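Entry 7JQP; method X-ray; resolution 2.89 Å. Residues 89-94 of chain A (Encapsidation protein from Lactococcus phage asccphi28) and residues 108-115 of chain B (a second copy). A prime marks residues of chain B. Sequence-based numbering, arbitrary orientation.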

# COMPACT_ATOMS: atom_id res chain seq x y z
N ASP A 89 8.22 -15.57 -25.74
CA ASP A 89 6.86 -15.07 -25.73
C ASP A 89 6.76 -13.96 -24.69
O ASP A 89 6.89 -14.21 -23.49
N GLU A 90 6.55 -12.72 -25.16
CA GLU A 90 6.50 -11.59 -24.24
C GLU A 90 5.27 -11.62 -23.35
O GLU A 90 5.33 -11.17 -22.20
N SER A 91 4.15 -12.16 -23.85
CA SER A 91 2.92 -12.14 -23.07
C SER A 91 3.02 -13.02 -21.83
O SER A 91 2.63 -12.62 -20.73
N LYS A 92 3.55 -14.24 -22.00
CA LYS A 92 3.71 -15.17 -20.89
C LYS A 92 5.03 -14.99 -20.15
O LYS A 92 5.23 -15.64 -19.11
N GLN A 93 5.93 -14.14 -20.65
CA GLN A 93 7.25 -13.96 -20.05
C GLN A 93 7.98 -15.30 -19.96
O GLN A 93 8.61 -15.62 -18.95
N ILE A 94 7.89 -16.09 -21.04
CA ILE A 94 8.56 -17.37 -21.18
C ILE A 94 9.59 -17.26 -22.30
O ILE A 94 9.23 -16.91 -23.44
N ALA B 108 1.20 -4.84 -29.88
CA ALA B 108 1.58 -4.13 -28.66
C ALA B 108 1.42 -5.09 -27.48
O ALA B 108 0.31 -5.58 -27.22
N ILE B 109 2.52 -5.36 -26.78
CA ILE B 109 2.52 -6.28 -25.64
C ILE B 109 3.18 -5.60 -24.45
O ILE B 109 4.29 -5.06 -24.58
N ARG B 110 2.51 -5.64 -23.30
CA ARG B 110 3.04 -5.04 -22.07
C ARG B 110 3.56 -3.64 -22.39
O ARG B 110 2.78 -2.77 -22.77
N ASN B 111 4.87 -3.41 -22.26
CA ASN B 111 5.43 -2.08 -22.49
C ASN B 111 6.31 -2.04 -23.74
O ASN B 111 7.21 -1.20 -23.83
N LYS B 112 6.06 -2.94 -24.70
CA LYS B 112 6.80 -3.02 -25.95
C LYS B 112 5.84 -3.05 -27.14
O LYS B 112 4.69 -3.48 -27.02
N ILE B 113 6.33 -2.58 -28.29
CA ILE B 113 5.62 -2.67 -29.57
C ILE B 113 6.47 -3.49 -30.53
O ILE B 113 7.67 -3.26 -30.66
N PHE B 114 5.83 -4.46 -31.20
CA PHE B 114 6.49 -5.38 -32.12
C PHE B 114 5.99 -5.22 -33.54
O PHE B 114 4.78 -5.12 -33.77
N PHE B 115 6.92 -5.20 -34.50
CA PHE B 115 6.65 -5.15 -35.94
C PHE B 115 7.20 -6.43 -36.54
O PHE B 115 8.41 -6.64 -36.56

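Two turns from neighbouring copies of the encapsidation protein meet in a small, mostly polar contact, in which Arg110′ binds backbone carbonyls of chain A while Glu90 reaches across to Ile109′, Lys112′ and Phe114′; 338 Å² is buried, both sides summed. On chain A the loop is closed at its base by two backbone hydrogen bonds between Asp89 and Ile94, from Asp89 N to Ile94 O (2.8 Å) and from Ile94 N to Asp89 O (3.2 Å), and residues 90-92 have helical backbone angles. On chain B a type II′ turn from Ile109′ to Lys112′ joins two strands, pinned by Ile109′ N to Lys112′ O (2.9 Å) and Lys112′ N to Ile109′ O (2.8 Å). The backbones come nearest at Ser91 and Ile109′, whose CA atoms are 6.4 Å apart, so side chains fill the space between.

Arg110′ points toward chain A from the turn, with chi1 m and chi2 and chi3 both t, an extended chain that carries the guanidinium to the carbonyls of Glu90 and Ser91. Its best bond runs from NH2 to Ser91 O, 2.8 Å and nearly straight at 162°. NE makes two weak bonds, to Glu90 O at 2.9 Å, where the angle closes to 126°, and to Ser91 O at 3.4 Å. Both carbonyl oxygens lie at the guanidinium edge, near its plane, where the N-H groups are directed. Gln93 approaches differently: its CA-to-CB bond points sideways, but chi1 m and chi2 m bring the end of the side chain nearer, and NE2 sits over one guanidinium face. There Gln93 NE2 is 3.4 Å from Arg110′ CD and also 3.4 Å from Arg110′ NE; the two nitrogens are both donors, so this is packing, not a hydrogen bond.

Glu90 also points in and, with 96 Å² covered, gives up the most surface of any residue here. With chi1 t and chi2 p, its CG lies only 3.2 Å from Ile109′ CG2, shorter than comfortable packing between two carbons, and its CB approaches Phe114′ CZ at 4.2 Å, oblique to the ring. The aliphatic part of the side chain thus meets hydrocarbon, while the carboxylate continues to Lys112′: OE2 and NZ, 3.5 Å apart, form a salt bridge whose hydrogen bond is weak. Glu90 OE2 also lies 3.7 Å from Arg110′ CD.

Ile109′, Lys112′ and Phe114′ all point toward chain A and all have chi1 m. Lys112′ keeps chi2 and chi3 t before turning to p at chi4. Ile109′ has chi2 m as well, and its CG2 also approaches Ser91 N at 3.9 Å.

Ser91 points away, so it serves the contact through its backbone. Its side chain, chi1 p, instead braces its own loop: OG donates to Asp89 OD2 at 2.7 Å, and Ser91 N bonds the same Asp89 OD2 at 3.1 Å.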

# COMPACT_ATOMS: atom_id res chain seq x y z
CB ASP A 89 5.86 -16.19 -25.42
CG ASP A 89 4.42 -15.74 -25.55
OD1 ASP A 89 3.51 -16.58 -25.37
OD2 ASP A 89 4.19 -14.55 -25.85
CB GLU A 90 6.55 -10.28 -25.04
CG GLU A 90 6.56 -9.01 -24.20
CD GLU A 90 7.85 -8.84 -23.41
OE1 GLU A 90 8.90 -9.36 -23.85
OE2 GLU A 90 7.81 -8.18 -22.34
CB SER A 91 1.74 -12.57 -23.94
OG SER A 91 1.98 -13.82 -24.56
CB LYS A 92 3.62 -16.62 -21.39
CG LYS A 92 2.30 -16.97 -22.06
CD LYS A 92 2.31 -18.40 -22.59
CE LYS A 92 1.99 -19.43 -21.51
NZ LYS A 92 2.26 -20.82 -21.97
CB GLN A 93 7.15 -13.29 -18.68
CG GLN A 93 6.53 -11.89 -18.71
CD GLN A 93 7.50 -10.82 -19.20
OE1 GLN A 93 8.53 -11.12 -19.80
NE2 GLN A 93 7.17 -9.56 -18.93
CB ILE A 94 7.56 -18.51 -21.46
CG1 ILE A 94 6.55 -18.62 -20.31
CG2 ILE A 94 8.31 -19.81 -21.75
CD1 ILE A 94 5.52 -19.72 -20.50
CB ALA B 108 0.71 -2.88 -28.45
CB ILE B 109 3.23 -7.61 -25.96
CG1 ILE B 109 2.44 -8.39 -27.01
CG2 ILE B 109 3.45 -8.42 -24.70
CD1 ILE B 109 1.06 -8.84 -26.54
CB ARG B 110 4.09 -5.97 -21.46
CG ARG B 110 3.49 -7.30 -20.96
CD ARG B 110 4.55 -8.34 -20.63
NE ARG B 110 3.99 -9.60 -20.12
CZ ARG B 110 3.66 -9.82 -18.85
NH1 ARG B 110 3.82 -8.87 -17.94
NH2 ARG B 110 3.17 -11.00 -18.48
CB ASN B 111 6.20 -1.60 -21.25
CG ASN B 111 5.26 -1.12 -20.15
OD1 ASN B 111 4.13 -1.60 -20.03
ND2 ASN B 111 5.69 -0.12 -19.39
CB LYS B 112 7.69 -4.27 -25.99
CG LYS B 112 8.79 -4.30 -24.95
CD LYS B 112 9.64 -5.55 -25.10
CE LYS B 112 10.78 -5.59 -24.09
NZ LYS B 112 10.31 -5.78 -22.69
CB ILE B 113 5.36 -1.26 -30.15
CG1 ILE B 113 4.28 -0.54 -29.34
CG2 ILE B 113 4.96 -1.37 -31.62
CD1 ILE B 113 4.09 0.92 -29.73
CB PHE B 114 6.30 -6.84 -31.65
CG PHE B 114 6.98 -7.15 -30.35
CD1 PHE B 114 6.39 -6.83 -29.14
CD2 PHE B 114 8.21 -7.79 -30.34
CE1 PHE B 114 7.03 -7.12 -27.95
CE2 PHE B 114 8.85 -8.09 -29.16
CZ PHE B 114 8.26 -7.76 -27.96
CB PHE B 115 7.28 -3.90 -36.56
CG PHE B 115 7.23 -3.86 -38.08
CD1 PHE B 115 6.18 -3.25 -38.74
CD2 PHE B 115 8.26 -4.40 -38.83
CE1 PHE B 115 6.14 -3.19 -40.12
CE2 PHE B 115 8.23 -4.35 -40.21
CZ PHE B 115 7.17 -3.74 -40.86